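Local coordinates for protein hypothetical glycoside hydrolase (Parabacteroides distasonis, PDB 3TAW) that is of unknown function but is a putative glycoside hydrolase, probably built as a five-bladed beta-propeller of mostly antiparallel sheets, at residues A[102-108]-A[155-159]; A[121-125]-A[247-251]; A[129-135]-A[147-153]. All coordinates share one frame; numbering follows the deposited sequence.

Interaction 1: residues A[102-108]-A[155-159]; sequences FYPAKDN and HWTKF. With EDO (1,2-ethanediol), chain N; ACT (acetate ion), chain E.
At the rim of a probable propeller blade, Lys158 of the sheet's outermost strand reaches into the loop 102-108, and Trp156, two residues before Lys158, meets Phe102 at the loop's start. The lysine chain is extended beyond CG and carries its ammonium group into the bend of the loop. There Lys158 NZ donates to Asp107 OD2 at 2.8 Å in a salt bridge, using the carboxylate's syn lone pair, and to the backbone Tyr103 O at 2.9 Å, from a direction tilted out of that carbonyl's plane. Glu113 adds a second salt bridge to the same nitrogen, so two carboxylates and a carbonyl share the charge. Farther along, Asn108 closes the loop onto the strand: Asn108 ND2 donates a hydrogen bond to Lys158 O at 3.0 Å; the oxygen lies close to the asparagine's amide plane, while the nitrogen stands above the plane of the Lys158 carbonyl.

The aromatic part is a T-shaped pair. Phe102 has CG anti to its backbone N (chi1 -158°), which turns the ring toward Trp156, and its edge points at the face of the indole's five-membered ring. The two centroids stand 4.9 Å apart with the planes at 80°, and Phe102 CD1 comes within 3.6 Å of Trp156 CD1. Lys158 CE packs obliquely against the same phenyl ring, 3.7 Å from Phe102 CZ.

A 1,2-ethanediol, probably from the crystallisation liquor, fills the angle between these groups. Its O2 sits over a face of Phe102, accepts from Tyr103 N at 2.9 Å and donates to Tyr103 O, the carbonyl that also takes Lys158 NZ; its carbons lie over the Tyr103 ring. An acetate accepts from Tyr103 OH at that ring's edge.

The result is a loop closed onto the outermost strand of a four-stranded antiparallel sheet, consistent with a blade of the beta-propeller expected for this family.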
loop_
_atom_site.group_PDB
_atom_site.type_symbol
_atom_site.label_atom_id
_atom_site.label_comp_id
_atom_site.label_asym_id
_atom_site.label_seq_id
_atom_site.Cartn_x
_atom_site.Cartn_y
_atom_site.Cartn_z
ATOM N N PHE A 102 9.334 7.992 9.640
ATOM C CA PHE A 102 8.424 8.941 8.975
ATOM C C PHE A 102 7.245 9.219 9.887
ATOM O O PHE A 102 6.719 8.305 10.531
ATOM C CB PHE A 102 7.968 8.348 7.644
ATOM C CG PHE A 102 7.484 9.362 6.660
ATOM C CD1 PHE A 102 8.379 10.074 5.886
ATOM C CD2 PHE A 102 6.129 9.590 6.480
ATOM C CE1 PHE A 102 7.945 11.019 4.964
ATOM C CE2 PHE A 102 5.686 10.539 5.558
ATOM C CZ PHE A 102 6.592 11.235 4.780
ATOM N N TYR A 103 6.884 10.492 10.007
ATOM C CA TYR A 103 5.914 10.916 11.022
ATOM C C TYR A 103 5.486 12.357 10.786
ATOM O O TYR A 103 6.177 13.116 10.095
ATOM C CB TYR A 103 6.547 10.789 12.433
ATOM C CG TYR A 103 7.940 11.326 12.484
ATOM C CD1 TYR A 103 8.175 12.668 12.703
ATOM C CD2 TYR A 103 9.040 10.483 12.258
ATOM C CE1 TYR A 103 9.471 13.178 12.727
ATOM C CE2 TYR A 103 10.314 10.968 12.266
ATOM C CZ TYR A 103 10.530 12.331 12.502
ATOM O OH TYR A 103 11.808 12.843 12.502
ATOM N N PRO A 104 4.329 12.740 11.351
ATOM C CA PRO A 104 3.904 14.124 11.250
ATOM C C PRO A 104 4.802 15.006 12.135
ATOM O O PRO A 104 5.345 14.532 13.145
ATOM C CB PRO A 104 2.472 14.088 11.787
ATOM C CG PRO A 104 2.475 12.966 12.775
ATOM C CD PRO A 104 3.384 11.928 12.147
ATOM N N ALA A 105 4.970 16.271 11.756
ATOM C CA ALA A 105 5.897 17.138 12.446
ATOM C C ALA A 105 5.482 18.581 12.221
ATOM O O ALA A 105 4.489 18.831 11.534
ATOM C CB ALA A 105 7.324 16.893 11.934
ATOM N N LYS A 106 6.231 19.521 12.793
ATOM C CA LYS A 106 5.974 20.954 12.555
ATOM C C LYS A 106 6.767 21.361 11.306
ATOM O O LYS A 106 7.739 22.136 11.350
ATOM C CB LYS A 106 6.332 21.768 13.808
ATOM C CG LYS A 106 5.420 21.420 14.971
ATOM C CD LYS A 106 5.523 22.368 16.165
ATOM C CE LYS A 106 4.511 21.932 17.248
ATOM N NZ LYS A 106 4.545 22.778 18.473
ATOM N N ASP A 107 6.355 20.779 10.185
ATOM C CA ASP A 107 7.034 20.952 8.900
ATOM C C ASP A 107 6.028 21.501 7.893
ATOM O O ASP A 107 4.920 21.912 8.273
ATOM C CB ASP A 107 7.683 19.627 8.439
ATOM C CG ASP A 107 6.677 18.497 8.250
ATOM O OD1 ASP A 107 5.470 18.769 8.069
ATOM O OD2 ASP A 107 7.117 17.322 8.309
ATOM N N ASN A 108 6.407 21.506 6.619
ATOM C CA ASN A 108 5.571 22.085 5.555
ATOM C C ASN A 108 4.209 21.383 5.359
ATOM O O ASN A 108 3.339 21.912 4.684
ATOM C CB ASN A 108 6.352 22.089 4.222
ATOM C CG ASN A 108 6.781 20.679 3.760
ATOM O OD1 ASN A 108 7.314 19.872 4.538
ATOM N ND2 ASN A 108 6.608 20.409 2.470
ATOM N N HIS A 155 16.179 10.311 5.433
ATOM C CA HIS A 155 16.231 11.750 5.203
ATOM C C HIS A 155 15.254 12.048 4.087
ATOM O O HIS A 155 15.588 11.942 2.909
ATOM C CB HIS A 155 17.669 12.209 4.893
ATOM C CG HIS A 155 18.582 12.072 6.074
ATOM N ND1 HIS A 155 19.308 10.924 6.332
ATOM C CD2 HIS A 155 18.831 12.917 7.105
ATOM C CE1 HIS A 155 19.990 11.083 7.457
ATOM N NE2 HIS A 155 19.717 12.283 7.945
ATOM N N TRP A 156 14.020 12.352 4.486
ATOM C CA TRP A 156 12.914 12.500 3.550
ATOM C C TRP A 156 12.625 13.959 3.234
ATOM O O TRP A 156 12.727 14.827 4.109
ATOM C CB TRP A 156 11.623 11.871 4.108
ATOM C CG TRP A 156 11.653 10.420 4.301
ATOM C CD1 TRP A 156 11.938 9.739 5.454
ATOM C CD2 TRP A 156 11.348 9.442 3.319
ATOM N NE1 TRP A 156 11.841 8.391 5.237
ATOM C CE2 TRP A 156 11.470 8.177 3.929
ATOM C CE3 TRP A 156 10.996 9.514 1.964
ATOM C CZ2 TRP A 156 11.243 6.984 3.233
ATOM C CZ3 TRP A 156 10.772 8.326 1.274
ATOM C CH2 TRP A 156 10.903 7.073 1.911
ATOM N N THR A 157 12.244 14.221 1.991
ATOM C CA THR A 157 11.634 15.478 1.574
ATOM C C THR A 157 10.157 15.241 1.281
ATOM O O THR A 157 9.816 14.390 0.458
ATOM C CB THR A 157 12.351 16.031 0.346
ATOM O OG1 THR A 157 13.717 16.283 0.713
ATOM C CG2 THR A 157 11.704 17.335 -0.157
ATOM N N LYS A 158 9.290 15.976 1.983
ATOM C CA LYS A 158 7.848 15.902 1.772
ATOM C C LYS A 158 7.454 16.915 0.710
ATOM O O LYS A 158 7.749 18.119 0.847
ATOM C CB LYS A 158 7.087 16.171 3.064
ATOM C CG LYS A 158 7.301 15.124 4.158
ATOM C CD LYS A 158 6.442 15.411 5.367
ATOM C CE LYS A 158 6.753 14.476 6.524
ATOM N NZ LYS A 158 6.018 14.801 7.785
ATOM N N PHE A 159 6.800 16.456 -0.354
ATOM C CA PHE A 159 6.360 17.349 -1.438
ATOM C C PHE A 159 4.877 17.699 -1.402
ATOM O O PHE A 159 4.404 18.526 -2.201
ATOM C CB PHE A 159 6.729 16.733 -2.787
ATOM C CG PHE A 159 8.204 16.681 -3.032
ATOM C CD1 PHE A 159 8.861 17.780 -3.562
ATOM C CD2 PHE A 159 8.940 15.544 -2.723
ATOM C CE1 PHE A 159 10.237 17.754 -3.775
ATOM C CE2 PHE A 159 10.317 15.502 -2.950
ATOM C CZ PHE A 159 10.964 16.615 -3.476
HETATM C C1 EDO N . 10.724 12.630 9.042
HETATM O O1 EDO N . 11.149 12.592 7.682
HETATM C C2 EDO N . 9.333 13.224 9.067
HETATM O O2 EDO N . 8.407 12.335 8.424
HETATM C C ACT E . 12.091 15.615 14.427
HETATM O O ACT E . 12.081 14.654 15.252
HETATM O OXT ACT E . 12.210 15.338 13.197
HETATM C CH3 ACT E . 11.963 17.046 14.872
#

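Interaction 2: residues A[121-125]-A[247-251]; sequences PRIAM and CGPPA
Arg122 lays its aliphatic carbons beside the backbone of 247-251 and its guanidinium edge against two successive carbonyls, joining one sheet of the probable beta-propeller to the mixed sheet that contains strand 244-254, near the centre of the molecule. The chain leaves its strand with a sharp bend at chi2 (86°), which turns the guanidinium along the facing segment. Arg122 NE donates to Gly248 O at 2.9 Å in a nearly straight bond of 167°; the acceptor lies in the guanidinium plane, although the donor stands above the carbonyl plane. Arg122 NH2 donates to Cys247 O at 2.7 Å, with a more bent path of 135° and the acceptor tilted from the guanidinium plane. Two N-H groups on one edge thus fix the rotation of the buried guanidinium, while NH1 turns away to a weak bond with Asp120 O and a long, weak ion pair with Glu325. Ser180 OG is also hydrogen-bonded to Gly248 O, and to Pro249 O as well. The remaining contacts are van der Waals ones: Arg122 CG lies 4.2 Å from Pro249 CA. Pro250 points its ring at the strand 121-125, where Pro250 CG approaches the methyl Ala124 CB at 4.2 Å and comes still nearer, 3.4 Å, to the backbone oxygen Ile123 O.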
loop_
_atom_site.group_PDB
_atom_site.type_symbol
_atom_site.label_atom_id
_atom_site.label_comp_id
_atom_site.label_asym_id
_atom_site.label_seq_id
_atom_site.Cartn_x
_atom_site.Cartn_y
_atom_site.Cartn_z
ATOM N N PRO A 121 1.601 3.464 3.715
ATOM C CA PRO A 121 2.697 3.744 2.775
ATOM C C PRO A 121 2.808 2.689 1.663
ATOM O O PRO A 121 2.509 1.510 1.882
ATOM C CB PRO A 121 3.910 3.653 3.656
ATOM C CG PRO A 121 3.553 2.646 4.698
ATOM C CD PRO A 121 2.110 2.929 5.003
ATOM N N ARG A 122 3.213 3.129 0.480
ATOM C CA ARG A 122 3.794 2.256 -0.532
ATOM C C ARG A 122 5.087 2.893 -0.978
ATOM O O ARG A 122 5.175 4.125 -1.129
ATOM C CB ARG A 122 2.905 2.089 -1.784
ATOM C CG ARG A 122 1.761 1.135 -1.654
ATOM C CD ARG A 122 0.576 1.804 -1.074
ATOM N NE ARG A 122 -0.663 1.005 -1.110
ATOM C CZ ARG A 122 -1.655 1.183 -0.249
ATOM N NH1 ARG A 122 -1.559 2.119 0.672
ATOM N NH2 ARG A 122 -2.742 0.427 -0.291
ATOM N N ILE A 123 6.080 2.051 -1.231
ATOM C CA ILE A 123 7.393 2.499 -1.673
ATOM C C ILE A 123 7.777 1.815 -2.966
ATOM O O ILE A 123 7.595 0.612 -3.108
ATOM C CB ILE A 123 8.480 2.201 -0.634
ATOM C CG1 ILE A 123 8.174 2.968 0.661
ATOM C CG2 ILE A 123 9.896 2.555 -1.174
ATOM C CD1 ILE A 123 9.018 2.534 1.835
ATOM N N ALA A 124 8.351 2.586 -3.881
ATOM C CA ALA A 124 9.058 2.031 -5.034
ATOM C C ALA A 124 10.306 2.878 -5.274
ATOM O O ALA A 124 10.421 4.000 -4.760
ATOM C CB ALA A 124 8.186 1.994 -6.306
HETATM N N MSE A 125 11.229 2.334 -6.041
HETATM C CA MSE A 125 12.534 2.986 -6.237
HETATM C C MSE A 125 12.814 3.269 -7.705
HETATM O O MSE A 125 12.573 2.412 -8.547
HETATM C CB MSE A 125 13.654 2.099 -5.697
HETATM C CG MSE A 125 14.966 2.807 -5.594
HETATM SE SE MSE A 125 16.433 1.538 -5.259
HETATM C CE MSE A 125 16.494 0.697 -7.046
ATOM N N CYS A 247 -6.198 -0.322 -4.124
ATOM C CA CYS A 247 -4.889 -0.668 -4.640
ATOM C C CYS A 247 -3.942 -1.129 -3.524
ATOM O O CYS A 247 -4.017 -0.661 -2.401
ATOM C CB CYS A 247 -4.298 0.511 -5.394
ATOM S SG CYS A 247 -5.203 0.906 -6.886
ATOM N N GLY A 248 -3.075 -2.079 -3.870
ATOM C CA GLY A 248 -2.174 -2.710 -2.926
ATOM C C GLY A 248 -0.744 -2.212 -3.118
ATOM O O GLY A 248 -0.501 -0.994 -3.156
ATOM N N PRO A 249 0.225 -3.131 -3.239
ATOM C CA PRO A 249 1.586 -2.704 -3.462
ATOM C C PRO A 249 1.795 -2.103 -4.854
ATOM O O PRO A 249 0.869 -2.094 -5.676
ATOM C CB PRO A 249 2.388 -4.012 -3.321
ATOM C CG PRO A 249 1.445 -5.067 -3.729
ATOM C CD PRO A 249 0.087 -4.610 -3.279
ATOM N N PRO A 250 3.008 -1.605 -5.138
ATOM C CA PRO A 250 3.283 -1.178 -6.504
ATOM C C PRO A 250 2.977 -2.247 -7.564
ATOM O O PRO A 250 3.143 -3.470 -7.321
ATOM C CB PRO A 250 4.780 -0.843 -6.472
ATOM C CG PRO A 250 5.022 -0.437 -5.039
ATOM C CD PRO A 250 4.176 -1.403 -4.262
ATOM N N ALA A 251 2.479 -1.774 -8.704
ATOM C CA ALA A 251 2.142 -2.619 -9.831
ATOM C C ALA A 251 3.420 -3.066 -10.532
ATOM O O ALA A 251 4.460 -2.397 -10.442
ATOM C CB ALA A 251 1.243 -1.862 -10.819
#

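Interaction 3: residues A[129-135]-A[147-153]; sequences GTYVLLY and VATSKDL
Tyr131 and Leu133 form the hydrogen-bonded pairs of this antiparallel hairpin, facing Ser150 and Ala148. Each pair exchanges two backbone bonds: Tyr131 N gives to Ser150 O at 2.8 Å and Ser150 N gives back to Tyr131 O, while Leu133 N to Ala148 O is close to linear (171°) and is returned by Ala148 N to Leu133 O. In between, CA-H groups approach the carbonyls of Tyr131 and Leu133, Thr149 CA standing 3.1 Å from Tyr131 O.

The apolar contacts divide between the two faces of the sheet. On the one bearing Val132 and Leu134, Leu134 CD1 runs alongside Val147 CG2 at 3.8 Å, and Val132 CG1 meets the other valine branch, Val147 CG1. On the opposite face, Leu153 CD2 sits over the Tyr131 ring in a CH-pi contact, 3.9 Å from its centroid and 30° off the normal. Lys151 O lies at the edge of that ring, whose hydroxyl bonds to Ile57 O beyond the hairpin.

Polar side chains gather at the open end. The Lys151 chain bends at chi2 (-68°), which brings Lys151 NZ back to Thr130 OG1 at 3.0 Å. Ser150 OG accepts from Leu153 N, an ST motif that holds the turn after the strand. A water here donates to Gly129 O and Lys151 O. At the other end of the segments, a second water donates to Val147 O and Tyr135 OH, a hydroxyl also bonded to Glu113.

Backbone groups pair down the middle; at the open end water and Lys151 NZ take over at Gly129, Thr130 and Lys151, the Val147 water is an added bridge to the Tyr135 hydroxyl, and apolar groups pack on both faces.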
loop_
_atom_site.group_PDB
_atom_site.type_symbol
_atom_site.label_atom_id
_atom_site.label_comp_id
_atom_site.label_asym_id
_atom_site.label_seq_id
_atom_site.Cartn_x
_atom_site.Cartn_y
_atom_site.Cartn_z
ATOM N N GLY A 129 18.040 5.316 -7.895
ATOM C CA GLY A 129 18.114 5.021 -6.465
ATOM C C GLY A 129 17.313 5.937 -5.549
ATOM O O GLY A 129 17.580 5.991 -4.330
ATOM N N THR A 130 16.332 6.643 -6.105
ATOM C CA THR A 130 15.433 7.459 -5.302
ATOM C C THR A 130 14.186 6.669 -4.875
ATOM O O THR A 130 13.494 6.093 -5.721
ATOM C CB THR A 130 14.993 8.722 -6.038
ATOM O OG1 THR A 130 16.154 9.472 -6.426
ATOM C CG2 THR A 130 14.070 9.570 -5.134
ATOM N N TYR A 131 13.968 6.593 -3.562
ATOM C CA TYR A 131 12.789 5.950 -3.008
ATOM C C TYR A 131 11.642 6.944 -3.020
ATOM O O TYR A 131 11.765 8.085 -2.518
ATOM C CB TYR A 131 13.044 5.382 -1.610
ATOM C CG TYR A 131 14.086 4.296 -1.628
ATOM C CD1 TYR A 131 13.730 2.989 -1.930
ATOM C CD2 TYR A 131 15.443 4.576 -1.415
ATOM C CE1 TYR A 131 14.660 1.977 -1.989
ATOM C CE2 TYR A 131 16.396 3.557 -1.460
ATOM C CZ TYR A 131 16.003 2.254 -1.739
ATOM O OH TYR A 131 16.950 1.233 -1.814
ATOM N N VAL A 132 10.515 6.498 -3.573
ATOM C CA VAL A 132 9.335 7.331 -3.725
ATOM C C VAL A 132 8.229 6.719 -2.847
ATOM O O VAL A 132 7.800 5.600 -3.082
ATOM C CB VAL A 132 8.848 7.417 -5.188
ATOM C CG1 VAL A 132 7.595 8.321 -5.288
ATOM C CG2 VAL A 132 10.004 7.932 -6.100
ATOM N N LEU A 133 7.826 7.481 -1.834
ATOM C CA LEU A 133 6.860 7.081 -0.834
ATOM C C LEU A 133 5.546 7.779 -1.111
ATOM O O LEU A 133 5.494 9.016 -1.181
ATOM C CB LEU A 133 7.398 7.480 0.551
ATOM C CG LEU A 133 6.491 7.314 1.762
ATOM C CD1 LEU A 133 6.066 5.852 1.971
ATOM C CD2 LEU A 133 7.202 7.880 3.029
ATOM N N LEU A 134 4.499 6.964 -1.316
ATOM C CA LEU A 134 3.133 7.425 -1.495
ATOM C C LEU A 134 2.382 6.989 -0.268
ATOM O O LEU A 134 2.408 5.807 0.090
ATOM C CB LEU A 134 2.492 6.796 -2.731
ATOM C CG LEU A 134 2.710 7.519 -4.073
ATOM C CD1 LEU A 134 1.824 8.791 -4.191
ATOM C CD2 LEU A 134 4.165 7.822 -4.338
ATOM N N TYR A 135 1.725 7.947 0.400
ATOM C CA TYR A 135 1.096 7.700 1.696
ATOM C C TYR A 135 -0.094 8.622 1.888
ATOM O O TYR A 135 -0.313 9.538 1.093
ATOM C CB TYR A 135 2.112 7.916 2.837
ATOM C CG TYR A 135 2.562 9.359 3.004
ATOM C CD1 TYR A 135 3.542 9.907 2.191
ATOM C CD2 TYR A 135 2.025 10.165 4.008
ATOM C CE1 TYR A 135 3.952 11.237 2.335
ATOM C CE2 TYR A 135 2.442 11.482 4.182
ATOM C CZ TYR A 135 3.400 12.009 3.347
ATOM O OH TYR A 135 3.824 13.287 3.542
ATOM N N VAL A 147 3.260 12.610 -1.426
ATOM C CA VAL A 147 4.514 12.065 -1.921
ATOM C C VAL A 147 5.710 12.549 -1.108
ATOM O O VAL A 147 5.802 13.734 -0.761
ATOM C CB VAL A 147 4.748 12.484 -3.392
ATOM C CG1 VAL A 147 6.011 11.806 -3.964
ATOM C CG2 VAL A 147 3.505 12.147 -4.273
ATOM N N ALA A 148 6.634 11.640 -0.817
ATOM C CA ALA A 148 7.911 12.016 -0.245
ATOM C C ALA A 148 8.996 11.198 -0.912
ATOM O O ALA A 148 8.732 10.086 -1.418
ATOM C CB ALA A 148 7.896 11.836 1.322
ATOM N N THR A 149 10.203 11.760 -0.980
ATOM C CA THR A 149 11.335 11.051 -1.549
ATOM C C THR A 149 12.575 11.055 -0.635
ATOM O O THR A 149 12.736 11.937 0.222
ATOM C CB THR A 149 11.730 11.566 -2.956
ATOM O OG1 THR A 149 12.357 12.851 -2.853
ATOM C CG2 THR A 149 10.496 11.667 -3.890
ATOM N N SER A 150 13.429 10.056 -0.831
ATOM C CA SER A 150 14.687 9.937 -0.086
ATOM C C SER A 150 15.638 9.023 -0.836
ATOM O O SER A 150 15.217 8.265 -1.705
ATOM C CB SER A 150 14.468 9.364 1.321
ATOM O OG SER A 150 14.081 8.003 1.263
ATOM N N LYS A 151 16.914 9.099 -0.485
ATOM C CA LYS A 151 17.916 8.170 -1.013
ATOM C C LYS A 151 18.216 7.044 -0.022
ATOM O O LYS A 151 18.792 6.026 -0.406
ATOM C CB LYS A 151 19.201 8.918 -1.332
ATOM C CG LYS A 151 19.046 9.954 -2.394
ATOM C CD LYS A 151 18.764 9.287 -3.721
ATOM C CE LYS A 151 19.020 10.191 -4.899
ATOM N NZ LYS A 151 19.121 9.353 -6.135
ATOM N N ASP A 152 17.844 7.250 1.250
ATOM C CA ASP A 152 18.246 6.354 2.330
ATOM C C ASP A 152 17.106 5.936 3.256
ATOM O O ASP A 152 17.366 5.355 4.312
ATOM C CB ASP A 152 19.342 7.007 3.163
ATOM C CG ASP A 152 18.847 8.203 3.965
ATOM O OD1 ASP A 152 17.697 8.652 3.810
ATOM O OD2 ASP A 152 19.658 8.715 4.758
ATOM N N LEU A 153 15.872 6.279 2.885
ATOM C CA LEU A 153 14.666 5.913 3.620
ATOM C C LEU A 153 14.561 6.571 5.006
ATOM O O LEU A 153 13.674 6.213 5.801
ATOM C CB LEU A 153 14.528 4.380 3.730
ATOM C CG LEU A 153 14.411 3.610 2.410
ATOM C CD1 LEU A 153 14.508 2.108 2.663
ATOM C CD2 LEU A 153 13.122 3.968 1.671
HETATM O O HOH W 1 19.548 5.079 -2.763
HETATM O O HOH W 2 4.372 14.885 1.324
#

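Overall arrangement
From the N terminus, the chain passes through 102-108, a loop after strand 95-96, and then makes strands 117-125, 131-138, 143-150 and 157-161, neighbours in one antiparallel sheet. Interaction 3 closes the short hairpin loop in the middle of that sheet. Interaction 1 closes a wider loop around it, tying the incoming loop to the sheet's outermost strand 157-161. Interaction 2 starts inside that loop, on the opposite outermost strand 117-125, and reaches to 247-251 in the mixed sheet that contains strand 244-254, so it crosses interaction 1 and also encloses interaction 3. Together they run from the periphery of the molecule through one sheet to its centre.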